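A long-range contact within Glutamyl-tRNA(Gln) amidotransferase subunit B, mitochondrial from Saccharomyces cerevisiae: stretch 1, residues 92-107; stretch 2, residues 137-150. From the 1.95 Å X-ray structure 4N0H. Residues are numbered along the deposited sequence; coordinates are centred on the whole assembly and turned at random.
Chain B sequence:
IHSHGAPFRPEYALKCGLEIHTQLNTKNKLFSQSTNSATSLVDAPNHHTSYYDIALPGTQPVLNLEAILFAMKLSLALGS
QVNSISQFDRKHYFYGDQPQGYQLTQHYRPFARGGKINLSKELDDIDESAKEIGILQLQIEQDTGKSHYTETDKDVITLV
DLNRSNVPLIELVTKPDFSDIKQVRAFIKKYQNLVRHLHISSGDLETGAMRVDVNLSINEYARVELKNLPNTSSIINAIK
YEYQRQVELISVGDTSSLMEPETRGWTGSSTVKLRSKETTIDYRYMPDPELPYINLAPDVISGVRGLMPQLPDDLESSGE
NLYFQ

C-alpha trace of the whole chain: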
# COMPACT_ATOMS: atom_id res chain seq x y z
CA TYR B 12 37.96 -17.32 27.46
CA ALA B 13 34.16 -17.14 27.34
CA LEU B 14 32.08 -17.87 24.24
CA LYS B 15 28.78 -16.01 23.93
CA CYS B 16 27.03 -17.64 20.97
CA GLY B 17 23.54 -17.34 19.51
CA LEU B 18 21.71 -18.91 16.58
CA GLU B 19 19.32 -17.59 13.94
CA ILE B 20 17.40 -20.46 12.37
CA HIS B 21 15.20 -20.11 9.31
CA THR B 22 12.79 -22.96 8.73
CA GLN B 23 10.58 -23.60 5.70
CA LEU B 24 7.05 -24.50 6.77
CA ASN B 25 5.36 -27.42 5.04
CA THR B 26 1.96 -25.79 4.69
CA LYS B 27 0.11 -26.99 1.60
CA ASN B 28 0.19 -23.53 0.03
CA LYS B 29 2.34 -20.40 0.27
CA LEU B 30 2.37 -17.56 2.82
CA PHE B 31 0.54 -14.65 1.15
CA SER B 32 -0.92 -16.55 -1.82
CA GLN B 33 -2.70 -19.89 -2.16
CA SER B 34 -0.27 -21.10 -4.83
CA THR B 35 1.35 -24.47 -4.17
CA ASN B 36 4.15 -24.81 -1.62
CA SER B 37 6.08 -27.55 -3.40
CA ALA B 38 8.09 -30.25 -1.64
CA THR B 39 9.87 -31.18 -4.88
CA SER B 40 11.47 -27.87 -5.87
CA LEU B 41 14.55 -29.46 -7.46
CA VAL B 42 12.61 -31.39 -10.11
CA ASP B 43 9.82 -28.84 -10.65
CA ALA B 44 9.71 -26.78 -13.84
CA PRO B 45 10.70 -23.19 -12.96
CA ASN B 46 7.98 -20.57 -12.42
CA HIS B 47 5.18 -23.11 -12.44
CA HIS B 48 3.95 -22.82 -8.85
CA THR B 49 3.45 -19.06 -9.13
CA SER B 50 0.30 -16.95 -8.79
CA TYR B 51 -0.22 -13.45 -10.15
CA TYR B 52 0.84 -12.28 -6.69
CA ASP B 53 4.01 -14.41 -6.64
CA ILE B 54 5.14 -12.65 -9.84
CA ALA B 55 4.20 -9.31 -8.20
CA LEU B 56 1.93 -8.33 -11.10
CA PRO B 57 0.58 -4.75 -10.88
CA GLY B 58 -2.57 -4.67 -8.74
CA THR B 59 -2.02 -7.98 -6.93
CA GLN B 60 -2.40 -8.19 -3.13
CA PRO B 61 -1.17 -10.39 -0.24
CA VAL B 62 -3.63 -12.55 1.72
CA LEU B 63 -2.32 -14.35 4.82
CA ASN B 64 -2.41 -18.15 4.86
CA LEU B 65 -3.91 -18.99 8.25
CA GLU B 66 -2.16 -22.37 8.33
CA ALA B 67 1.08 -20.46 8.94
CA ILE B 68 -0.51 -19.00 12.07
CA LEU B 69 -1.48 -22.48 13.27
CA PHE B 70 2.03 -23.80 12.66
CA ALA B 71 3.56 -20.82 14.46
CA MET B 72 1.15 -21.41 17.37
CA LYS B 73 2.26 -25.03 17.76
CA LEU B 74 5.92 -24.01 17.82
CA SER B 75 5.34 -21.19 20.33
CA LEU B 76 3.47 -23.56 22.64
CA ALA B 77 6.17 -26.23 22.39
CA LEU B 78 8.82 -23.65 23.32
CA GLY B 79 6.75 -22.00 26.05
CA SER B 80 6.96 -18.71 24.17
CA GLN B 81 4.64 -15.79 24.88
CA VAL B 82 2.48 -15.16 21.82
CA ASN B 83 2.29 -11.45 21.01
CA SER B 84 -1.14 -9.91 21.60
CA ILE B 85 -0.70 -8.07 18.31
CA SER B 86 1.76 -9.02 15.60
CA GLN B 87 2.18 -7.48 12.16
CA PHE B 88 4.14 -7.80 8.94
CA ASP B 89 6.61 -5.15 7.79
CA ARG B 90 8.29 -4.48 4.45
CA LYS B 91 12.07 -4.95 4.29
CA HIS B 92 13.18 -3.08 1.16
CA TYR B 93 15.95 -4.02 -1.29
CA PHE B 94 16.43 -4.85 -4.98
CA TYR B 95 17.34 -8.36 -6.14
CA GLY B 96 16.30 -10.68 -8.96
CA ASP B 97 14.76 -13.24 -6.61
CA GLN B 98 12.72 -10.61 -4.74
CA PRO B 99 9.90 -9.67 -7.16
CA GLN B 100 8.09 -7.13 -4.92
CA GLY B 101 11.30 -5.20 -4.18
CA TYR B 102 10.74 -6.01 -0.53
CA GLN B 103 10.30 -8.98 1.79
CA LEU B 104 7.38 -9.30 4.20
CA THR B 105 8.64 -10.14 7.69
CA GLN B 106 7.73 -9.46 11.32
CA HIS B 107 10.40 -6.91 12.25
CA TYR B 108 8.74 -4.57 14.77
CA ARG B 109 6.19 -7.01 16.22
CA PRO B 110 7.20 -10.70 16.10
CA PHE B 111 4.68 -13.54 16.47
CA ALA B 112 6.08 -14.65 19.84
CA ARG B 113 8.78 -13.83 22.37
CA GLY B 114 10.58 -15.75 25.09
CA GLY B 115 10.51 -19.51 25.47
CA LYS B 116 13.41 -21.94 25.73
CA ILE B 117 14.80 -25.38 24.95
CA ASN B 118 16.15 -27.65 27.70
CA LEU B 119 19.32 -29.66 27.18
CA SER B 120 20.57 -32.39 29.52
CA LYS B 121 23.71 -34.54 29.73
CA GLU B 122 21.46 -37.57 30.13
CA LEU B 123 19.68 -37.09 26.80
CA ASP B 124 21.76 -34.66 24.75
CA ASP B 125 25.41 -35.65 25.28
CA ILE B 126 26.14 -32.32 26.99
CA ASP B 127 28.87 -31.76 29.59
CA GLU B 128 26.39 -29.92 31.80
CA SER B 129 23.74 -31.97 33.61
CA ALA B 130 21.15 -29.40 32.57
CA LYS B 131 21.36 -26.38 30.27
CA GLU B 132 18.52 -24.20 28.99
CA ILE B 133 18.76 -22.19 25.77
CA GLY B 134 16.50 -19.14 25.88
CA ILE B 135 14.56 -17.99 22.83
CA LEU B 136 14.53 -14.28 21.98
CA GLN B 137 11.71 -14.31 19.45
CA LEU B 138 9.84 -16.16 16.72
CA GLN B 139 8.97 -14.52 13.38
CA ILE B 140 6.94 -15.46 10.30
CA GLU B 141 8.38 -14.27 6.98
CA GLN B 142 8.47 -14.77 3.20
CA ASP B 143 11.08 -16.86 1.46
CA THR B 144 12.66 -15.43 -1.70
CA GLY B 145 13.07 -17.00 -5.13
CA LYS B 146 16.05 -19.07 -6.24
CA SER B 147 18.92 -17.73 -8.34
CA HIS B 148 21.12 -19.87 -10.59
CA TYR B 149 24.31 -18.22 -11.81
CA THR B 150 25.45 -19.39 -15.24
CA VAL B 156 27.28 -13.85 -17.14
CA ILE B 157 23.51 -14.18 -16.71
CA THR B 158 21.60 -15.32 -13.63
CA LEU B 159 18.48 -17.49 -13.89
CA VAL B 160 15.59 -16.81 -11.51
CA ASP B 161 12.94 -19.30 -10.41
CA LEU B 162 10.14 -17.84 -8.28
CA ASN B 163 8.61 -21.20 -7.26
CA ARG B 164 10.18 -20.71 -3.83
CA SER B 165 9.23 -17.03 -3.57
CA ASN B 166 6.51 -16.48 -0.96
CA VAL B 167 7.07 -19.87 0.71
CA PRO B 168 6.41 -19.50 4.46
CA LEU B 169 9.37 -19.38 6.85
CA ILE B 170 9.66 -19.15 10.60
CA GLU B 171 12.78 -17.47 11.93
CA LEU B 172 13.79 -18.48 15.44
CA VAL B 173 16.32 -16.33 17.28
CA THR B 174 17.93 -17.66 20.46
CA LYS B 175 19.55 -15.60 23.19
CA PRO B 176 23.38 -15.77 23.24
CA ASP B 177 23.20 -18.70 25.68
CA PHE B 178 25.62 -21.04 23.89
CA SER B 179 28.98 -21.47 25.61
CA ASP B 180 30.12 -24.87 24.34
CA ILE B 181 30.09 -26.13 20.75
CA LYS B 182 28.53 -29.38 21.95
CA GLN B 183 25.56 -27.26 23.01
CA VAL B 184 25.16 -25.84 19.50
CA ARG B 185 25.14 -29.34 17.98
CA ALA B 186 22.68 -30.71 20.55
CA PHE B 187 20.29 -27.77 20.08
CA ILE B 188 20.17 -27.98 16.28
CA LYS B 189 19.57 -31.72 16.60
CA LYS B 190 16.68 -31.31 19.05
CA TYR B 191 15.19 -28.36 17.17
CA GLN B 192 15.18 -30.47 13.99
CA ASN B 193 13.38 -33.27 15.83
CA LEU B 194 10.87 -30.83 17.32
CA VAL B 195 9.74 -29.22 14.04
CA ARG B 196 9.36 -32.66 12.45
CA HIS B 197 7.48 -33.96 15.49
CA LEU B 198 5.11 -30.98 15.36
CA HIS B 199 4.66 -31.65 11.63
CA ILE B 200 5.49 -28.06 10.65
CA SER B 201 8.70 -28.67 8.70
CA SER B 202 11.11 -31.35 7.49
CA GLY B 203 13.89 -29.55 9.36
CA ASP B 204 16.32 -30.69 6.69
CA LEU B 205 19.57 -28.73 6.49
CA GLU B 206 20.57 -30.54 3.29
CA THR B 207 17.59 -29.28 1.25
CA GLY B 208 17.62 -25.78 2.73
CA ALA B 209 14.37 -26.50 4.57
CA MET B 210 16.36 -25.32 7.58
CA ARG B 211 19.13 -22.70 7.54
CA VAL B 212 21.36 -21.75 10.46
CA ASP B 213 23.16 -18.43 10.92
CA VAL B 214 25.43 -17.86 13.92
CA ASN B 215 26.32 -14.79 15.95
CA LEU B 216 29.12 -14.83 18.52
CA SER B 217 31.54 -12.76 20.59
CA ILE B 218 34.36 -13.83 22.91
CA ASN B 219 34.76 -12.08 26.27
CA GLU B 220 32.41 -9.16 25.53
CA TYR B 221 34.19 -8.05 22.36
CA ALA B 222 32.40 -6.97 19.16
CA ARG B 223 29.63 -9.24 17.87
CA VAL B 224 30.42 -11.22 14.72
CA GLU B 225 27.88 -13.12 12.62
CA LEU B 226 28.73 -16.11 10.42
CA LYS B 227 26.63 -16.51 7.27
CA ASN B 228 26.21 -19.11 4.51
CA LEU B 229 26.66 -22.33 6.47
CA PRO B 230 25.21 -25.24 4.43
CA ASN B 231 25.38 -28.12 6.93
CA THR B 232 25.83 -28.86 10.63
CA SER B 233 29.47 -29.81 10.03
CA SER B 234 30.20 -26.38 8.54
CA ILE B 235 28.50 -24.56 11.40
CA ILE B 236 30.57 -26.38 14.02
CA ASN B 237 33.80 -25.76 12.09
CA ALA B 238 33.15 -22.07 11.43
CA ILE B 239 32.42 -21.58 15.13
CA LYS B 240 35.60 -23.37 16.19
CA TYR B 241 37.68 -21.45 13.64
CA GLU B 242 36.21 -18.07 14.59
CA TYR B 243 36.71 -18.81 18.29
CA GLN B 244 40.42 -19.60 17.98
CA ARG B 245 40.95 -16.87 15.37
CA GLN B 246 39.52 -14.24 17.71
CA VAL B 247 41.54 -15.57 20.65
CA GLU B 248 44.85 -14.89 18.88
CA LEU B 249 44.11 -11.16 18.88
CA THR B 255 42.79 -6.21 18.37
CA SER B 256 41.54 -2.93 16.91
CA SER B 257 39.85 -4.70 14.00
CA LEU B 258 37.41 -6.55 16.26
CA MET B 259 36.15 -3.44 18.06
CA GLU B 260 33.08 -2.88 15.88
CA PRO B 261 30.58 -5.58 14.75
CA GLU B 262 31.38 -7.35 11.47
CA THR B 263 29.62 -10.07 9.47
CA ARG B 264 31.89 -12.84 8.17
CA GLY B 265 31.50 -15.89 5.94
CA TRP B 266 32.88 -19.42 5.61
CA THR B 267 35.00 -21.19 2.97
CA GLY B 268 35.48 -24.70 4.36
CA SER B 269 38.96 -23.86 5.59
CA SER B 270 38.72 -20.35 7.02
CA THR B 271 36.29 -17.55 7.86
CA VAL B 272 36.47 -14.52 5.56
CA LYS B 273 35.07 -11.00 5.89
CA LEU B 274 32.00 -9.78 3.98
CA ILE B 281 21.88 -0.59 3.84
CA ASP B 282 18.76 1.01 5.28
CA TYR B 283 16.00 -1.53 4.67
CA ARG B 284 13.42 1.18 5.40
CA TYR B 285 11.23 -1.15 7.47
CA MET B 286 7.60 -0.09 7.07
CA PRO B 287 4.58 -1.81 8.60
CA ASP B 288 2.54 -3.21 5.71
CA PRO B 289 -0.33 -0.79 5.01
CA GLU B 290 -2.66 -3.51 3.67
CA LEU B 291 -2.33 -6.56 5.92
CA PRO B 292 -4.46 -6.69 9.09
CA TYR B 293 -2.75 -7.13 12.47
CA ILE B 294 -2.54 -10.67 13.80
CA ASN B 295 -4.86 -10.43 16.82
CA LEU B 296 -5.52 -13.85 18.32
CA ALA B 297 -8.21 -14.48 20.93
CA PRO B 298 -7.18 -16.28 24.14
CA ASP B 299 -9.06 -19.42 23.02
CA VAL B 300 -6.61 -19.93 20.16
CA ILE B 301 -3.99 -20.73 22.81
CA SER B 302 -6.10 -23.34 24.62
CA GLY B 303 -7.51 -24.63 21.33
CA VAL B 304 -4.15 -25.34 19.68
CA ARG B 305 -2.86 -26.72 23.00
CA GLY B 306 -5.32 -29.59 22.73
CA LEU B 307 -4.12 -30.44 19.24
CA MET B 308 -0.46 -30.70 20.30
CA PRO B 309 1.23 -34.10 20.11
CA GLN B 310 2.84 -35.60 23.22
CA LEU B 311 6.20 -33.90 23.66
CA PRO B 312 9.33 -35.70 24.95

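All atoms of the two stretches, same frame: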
# COMPACT_ATOMS: atom_id res chain seq x y z
N HIS B 92 12.96 -3.50 2.55
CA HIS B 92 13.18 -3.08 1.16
C HIS B 92 14.61 -3.31 0.65
O HIS B 92 15.58 -2.88 1.29
CB HIS B 92 12.83 -1.60 0.98
CG HIS B 92 11.39 -1.27 1.23
ND1 HIS B 92 10.93 -0.81 2.45
CD2 HIS B 92 10.31 -1.30 0.41
CE1 HIS B 92 9.63 -0.58 2.37
NE2 HIS B 92 9.23 -0.88 1.15
N TYR B 93 14.72 -3.97 -0.50
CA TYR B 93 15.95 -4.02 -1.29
C TYR B 93 15.69 -4.62 -2.67
O TYR B 93 14.70 -5.33 -2.87
CB TYR B 93 17.06 -4.78 -0.57
CG TYR B 93 16.78 -6.24 -0.32
CD1 TYR B 93 16.08 -6.65 0.82
CD2 TYR B 93 17.22 -7.22 -1.21
CE1 TYR B 93 15.83 -7.99 1.05
CE2 TYR B 93 16.97 -8.56 -0.98
CZ TYR B 93 16.27 -8.94 0.15
OH TYR B 93 16.02 -10.28 0.37
N PHE B 94 16.57 -4.33 -3.63
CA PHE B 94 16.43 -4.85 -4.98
C PHE B 94 17.26 -6.12 -5.17
O PHE B 94 18.43 -6.16 -4.79
CB PHE B 94 16.86 -3.81 -6.02
CG PHE B 94 15.99 -2.59 -6.06
CD1 PHE B 94 16.40 -1.41 -5.47
CD2 PHE B 94 14.77 -2.61 -6.72
CE1 PHE B 94 15.60 -0.27 -5.51
CE2 PHE B 94 13.96 -1.49 -6.77
CZ PHE B 94 14.38 -0.32 -6.17
N TYR B 95 16.65 -7.14 -5.76
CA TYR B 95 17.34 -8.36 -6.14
C TYR B 95 16.44 -9.17 -7.06
O TYR B 95 15.22 -9.11 -6.94
CB TYR B 95 17.74 -9.19 -4.92
CG TYR B 95 19.06 -9.90 -5.08
CD1 TYR B 95 20.25 -9.17 -5.17
CD2 TYR B 95 19.14 -11.28 -5.14
CE1 TYR B 95 21.46 -9.81 -5.32
CE2 TYR B 95 20.35 -11.93 -5.28
CZ TYR B 95 21.51 -11.19 -5.37
OH TYR B 95 22.73 -11.82 -5.52
N GLY B 96 17.05 -9.91 -7.98
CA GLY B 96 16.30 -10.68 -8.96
C GLY B 96 15.32 -11.69 -8.38
O GLY B 96 14.27 -11.96 -8.98
N ASP B 97 15.64 -12.25 -7.22
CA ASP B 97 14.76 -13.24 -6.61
C ASP B 97 13.77 -12.64 -5.62
O ASP B 97 13.11 -13.38 -4.88
CB ASP B 97 15.57 -14.38 -5.97
CG ASP B 97 16.56 -13.89 -4.93
OD1 ASP B 97 16.37 -12.79 -4.37
OD2 ASP B 97 17.53 -14.63 -4.65
N GLN B 98 13.67 -11.31 -5.60
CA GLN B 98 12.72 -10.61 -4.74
C GLN B 98 11.77 -9.72 -5.56
O GLN B 98 11.97 -8.51 -5.67
CB GLN B 98 13.45 -9.77 -3.69
CG GLN B 98 12.52 -8.99 -2.77
CD GLN B 98 13.05 -8.88 -1.37
OE1 GLN B 98 13.52 -7.82 -0.95
NE2 GLN B 98 12.98 -9.98 -0.62
N PRO B 99 10.74 -10.33 -6.15
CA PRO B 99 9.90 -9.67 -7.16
C PRO B 99 9.15 -8.40 -6.69
O PRO B 99 8.93 -7.51 -7.51
CB PRO B 99 8.91 -10.77 -7.57
CG PRO B 99 8.92 -11.76 -6.44
CD PRO B 99 10.30 -11.71 -5.87
N GLN B 100 8.77 -8.32 -5.42
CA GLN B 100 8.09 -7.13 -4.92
C GLN B 100 9.05 -5.95 -4.70
O GLN B 100 8.63 -4.79 -4.70
CB GLN B 100 7.32 -7.42 -3.63
CG GLN B 100 5.89 -7.92 -3.85
CD GLN B 100 5.82 -9.40 -4.17
OE1 GLN B 100 6.81 -10.12 -4.04
NE2 GLN B 100 4.64 -9.87 -4.58
N GLY B 101 10.33 -6.24 -4.50
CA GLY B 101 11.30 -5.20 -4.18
C GLY B 101 11.36 -5.04 -2.67
O GLY B 101 12.01 -4.13 -2.14
N TYR B 102 10.66 -5.92 -1.98
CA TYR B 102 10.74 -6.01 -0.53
C TYR B 102 10.31 -7.39 -0.06
O TYR B 102 9.64 -8.12 -0.79
CB TYR B 102 9.90 -4.91 0.15
CG TYR B 102 8.43 -4.90 -0.20
CD1 TYR B 102 7.53 -5.76 0.43
CD2 TYR B 102 7.93 -4.01 -1.14
CE1 TYR B 102 6.17 -5.75 0.12
CE2 TYR B 102 6.57 -3.98 -1.47
CZ TYR B 102 5.70 -4.85 -0.83
OH TYR B 102 4.37 -4.82 -1.15
N GLN B 103 10.71 -7.73 1.16
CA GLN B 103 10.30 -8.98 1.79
C GLN B 103 9.35 -8.65 2.93
O GLN B 103 9.58 -7.70 3.67
CB GLN B 103 11.53 -9.71 2.35
CG GLN B 103 11.20 -10.95 3.16
CD GLN B 103 12.36 -11.42 4.03
OE1 GLN B 103 12.57 -12.62 4.20
NE2 GLN B 103 13.10 -10.47 4.58
N LEU B 104 8.27 -9.42 3.05
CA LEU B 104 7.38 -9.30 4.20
C LEU B 104 7.91 -10.15 5.36
O LEU B 104 8.20 -11.33 5.20
CB LEU B 104 5.96 -9.71 3.84
CG LEU B 104 5.21 -8.69 3.00
CD1 LEU B 104 3.92 -9.28 2.42
CD2 LEU B 104 4.90 -7.45 3.84
N THR B 105 8.04 -9.51 6.52
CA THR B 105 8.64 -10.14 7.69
C THR B 105 8.13 -9.41 8.93
O THR B 105 7.66 -8.29 8.84
CB THR B 105 10.18 -10.07 7.65
OG1 THR B 105 10.73 -10.71 8.81
CG2 THR B 105 10.66 -8.62 7.60
N GLN B 106 8.23 -10.06 10.08
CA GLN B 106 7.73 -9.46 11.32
C GLN B 106 8.85 -8.80 12.11
O GLN B 106 9.31 -9.33 13.11
CB GLN B 106 7.03 -10.50 12.17
CG GLN B 106 5.94 -11.24 11.44
CD GLN B 106 5.09 -12.07 12.37
OE1 GLN B 106 5.56 -13.03 12.96
NE2 GLN B 106 3.82 -11.67 12.53
N HIS B 107 9.28 -7.62 11.65
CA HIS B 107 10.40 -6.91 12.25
C HIS B 107 10.06 -6.26 13.59
O HIS B 107 10.66 -6.57 14.62
CB HIS B 107 10.95 -5.87 11.27
CG HIS B 107 12.09 -5.08 11.82
ND1 HIS B 107 11.97 -3.75 12.19
CD2 HIS B 107 13.38 -5.41 12.05
CE1 HIS B 107 13.13 -3.31 12.63
NE2 HIS B 107 14.01 -4.30 12.56
N GLN B 137 12.96 -14.52 20.15
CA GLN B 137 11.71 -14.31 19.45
C GLN B 137 11.50 -15.28 18.30
O GLN B 137 12.40 -16.03 17.91
CB GLN B 137 11.63 -12.87 18.93
CG GLN B 137 12.70 -12.55 17.90
CD GLN B 137 12.76 -11.07 17.59
OE1 GLN B 137 12.81 -10.67 16.43
NE2 GLN B 137 12.77 -10.24 18.63
N LEU B 138 10.30 -15.23 17.74
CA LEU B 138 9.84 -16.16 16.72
C LEU B 138 9.11 -15.32 15.68
O LEU B 138 8.17 -14.60 16.03
CB LEU B 138 8.90 -17.15 17.39
CG LEU B 138 8.56 -18.52 16.81
CD1 LEU B 138 8.25 -19.47 17.97
CD2 LEU B 138 7.37 -18.41 15.88
N GLN B 139 9.54 -15.38 14.42
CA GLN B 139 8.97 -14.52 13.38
C GLN B 139 8.51 -15.31 12.15
O GLN B 139 9.16 -16.26 11.73
CB GLN B 139 9.99 -13.47 12.92
CG GLN B 139 10.42 -12.47 13.98
CD GLN B 139 11.41 -11.45 13.45
OE1 GLN B 139 11.97 -11.60 12.36
NE2 GLN B 139 11.63 -10.39 14.22
N ILE B 140 7.39 -14.89 11.56
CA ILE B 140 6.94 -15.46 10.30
C ILE B 140 7.39 -14.53 9.18
O ILE B 140 7.24 -13.32 9.28
CB ILE B 140 5.41 -15.59 10.25
CG1 ILE B 140 4.90 -16.47 11.39
CG2 ILE B 140 4.96 -16.14 8.89
CD1 ILE B 140 3.41 -16.34 11.65
N GLU B 141 7.96 -15.10 8.11
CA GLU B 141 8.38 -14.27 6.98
C GLU B 141 8.39 -15.01 5.64
O GLU B 141 8.36 -16.24 5.59
CB GLU B 141 9.76 -13.66 7.25
CG GLU B 141 10.87 -14.66 7.44
CD GLU B 141 12.18 -14.00 7.81
OE1 GLU B 141 13.24 -14.53 7.42
OE2 GLU B 141 12.14 -12.95 8.49
N GLN B 142 8.45 -14.24 4.56
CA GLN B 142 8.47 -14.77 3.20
C GLN B 142 9.83 -15.29 2.81
O GLN B 142 10.85 -14.66 3.10
CB GLN B 142 8.11 -13.67 2.20
CG GLN B 142 6.65 -13.35 2.06
CD GLN B 142 6.42 -12.27 1.01
OE1 GLN B 142 7.16 -11.28 0.95
NE2 GLN B 142 5.41 -12.46 0.17
N ASP B 143 9.86 -16.42 2.11
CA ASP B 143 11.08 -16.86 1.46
C ASP B 143 11.20 -16.12 0.12
O ASP B 143 10.21 -15.61 -0.41
CB ASP B 143 11.07 -18.37 1.22
CG ASP B 143 12.47 -18.97 1.16
OD1 ASP B 143 12.59 -20.22 1.18
OD2 ASP B 143 13.46 -18.21 1.11
N THR B 144 12.42 -16.06 -0.41
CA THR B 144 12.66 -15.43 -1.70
C THR B 144 12.77 -16.50 -2.77
O THR B 144 12.77 -17.69 -2.47
CB THR B 144 13.96 -14.62 -1.68
OG1 THR B 144 15.06 -15.49 -1.40
CG2 THR B 144 13.91 -13.53 -0.62
N GLY B 145 12.89 -16.07 -4.03
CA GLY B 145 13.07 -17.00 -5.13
C GLY B 145 14.46 -17.61 -5.13
O GLY B 145 15.28 -17.31 -4.25
N LYS B 146 14.74 -18.45 -6.11
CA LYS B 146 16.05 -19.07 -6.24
C LYS B 146 16.80 -18.52 -7.46
O LYS B 146 16.22 -18.36 -8.53
CB LYS B 146 15.92 -20.60 -6.34
N SER B 147 18.08 -18.24 -7.27
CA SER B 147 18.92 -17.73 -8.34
C SER B 147 19.96 -18.77 -8.75
O SER B 147 20.60 -19.39 -7.90
CB SER B 147 19.63 -16.45 -7.91
OG SER B 147 18.71 -15.38 -7.74
N HIS B 148 20.11 -18.96 -10.06
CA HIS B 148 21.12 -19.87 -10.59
C HIS B 148 22.06 -19.07 -11.48
O HIS B 148 21.66 -18.54 -12.51
CB HIS B 148 20.46 -20.99 -11.39
CG HIS B 148 19.33 -21.66 -10.68
ND1 HIS B 148 19.46 -22.89 -10.06
CD2 HIS B 148 18.04 -21.28 -10.49
CE1 HIS B 148 18.31 -23.23 -9.52
NE2 HIS B 148 17.43 -22.27 -9.76
N TYR B 149 23.32 -18.99 -11.07
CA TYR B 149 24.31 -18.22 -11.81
C TYR B 149 24.99 -19.07 -12.86
O TYR B 149 25.60 -20.09 -12.55
CB TYR B 149 25.33 -17.61 -10.84
CG TYR B 149 24.69 -16.87 -9.69
CD1 TYR B 149 24.17 -15.60 -9.86
CD2 TYR B 149 24.58 -17.46 -8.43
CE1 TYR B 149 23.57 -14.92 -8.82
CE2 TYR B 149 23.98 -16.79 -7.38
CZ TYR B 149 23.48 -15.52 -7.58
OH TYR B 149 22.88 -14.84 -6.54
N THR B 150 24.86 -18.66 -14.12
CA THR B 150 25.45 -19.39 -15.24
C THR B 150 26.44 -18.51 -15.99
O THR B 150 26.45 -17.29 -15.83
CB THR B 150 24.38 -19.89 -16.22
OG1 THR B 150 23.85 -18.78 -16.96
CG2 THR B 150 23.25 -20.58 -15.48
O HOH W 1 6.84 -8.98 -0.52

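The two stretches run in nearly opposite directions: the axes of strand 102-105 and strand 137-142 make an angle of 152° between their N-to-C directions and approach to 4.9 Å. Together the stretches bury 800 Å², summed over both sides. CA-CA spacing gives the register, with Asp-97 CA 4.4 Å from Gly-145 CA at one end and Thr-105 CA 4.2 Å from Glu-141 CA further along.

Stretch 1 first meets its partner through tyrosine. The Tyr-93 side chain (chi1 p) leaves its backbone sideways, yet its OH comes within 4.0 Å of Thr-144 CG2, a van der Waals approach. Tyr-95 OH and Tyr-149 OH form a hydrogen bond of 3.2 Å, each hydroxyl lying at the edge of the other ring; Tyr-149 is poorly ordered, so this contact deserves less weight.

A type I turn from Tyr-95 to Gln-98, closed by Gln-98 N to Tyr-95 O at 3.0 Å, carries Asp-97 to the second stretch. Gly-145 N donates to Asp-97 O at 2.8 Å, with an N-H...O angle of 166°. An ideal CB on Gly-145 would sit 3.3 Å from Asp-97 O, so the absence of a side chain leaves room around this carbonyl. Asp-97 OD2 also accepts a weak hydrogen bond from Ser-147 OG at 3.4 Å, while its carbonyl O lies 3.5 Å from Thr-144 CB.

A second type I turn, Gln-98 to Gly-101, leads into the strand. There a water donates to both Tyr-102 O (2.9 Å) and Gln-142 OE1 (2.7 Å), bridging two acceptors that could not bond each other directly. The same Gln-142 OE1 accepts from Leu-104 N at 3.0 Å and 165°, and Gln-142 N donates to Leu-104 O at 3.0 Å and 167°. Gln-142 thus engages both polar backbone groups of Leu-104, one through its side chain and one through its main chain.

At Thr-105, whose chi1 is t, OG1 donates to Glu-141 OE2 at 2.7 Å, a short bond from a hydroxyl to a carboxylate in a buried setting.

Gln-106 points toward stretch 2 and continues the pairing with its side chain. Ile-140 N donates to Gln-106 OE1 at 3.0 Å and 170°, whereas the return bond from Gln-106 N to Ile-140 O is weak, at 3.5 Å and 123°. Side-chain amide oxygens therefore accept from backbone nitrogens in both directions across the contact: Gln-142 serves Leu-104, and Gln-106 serves Ile-140.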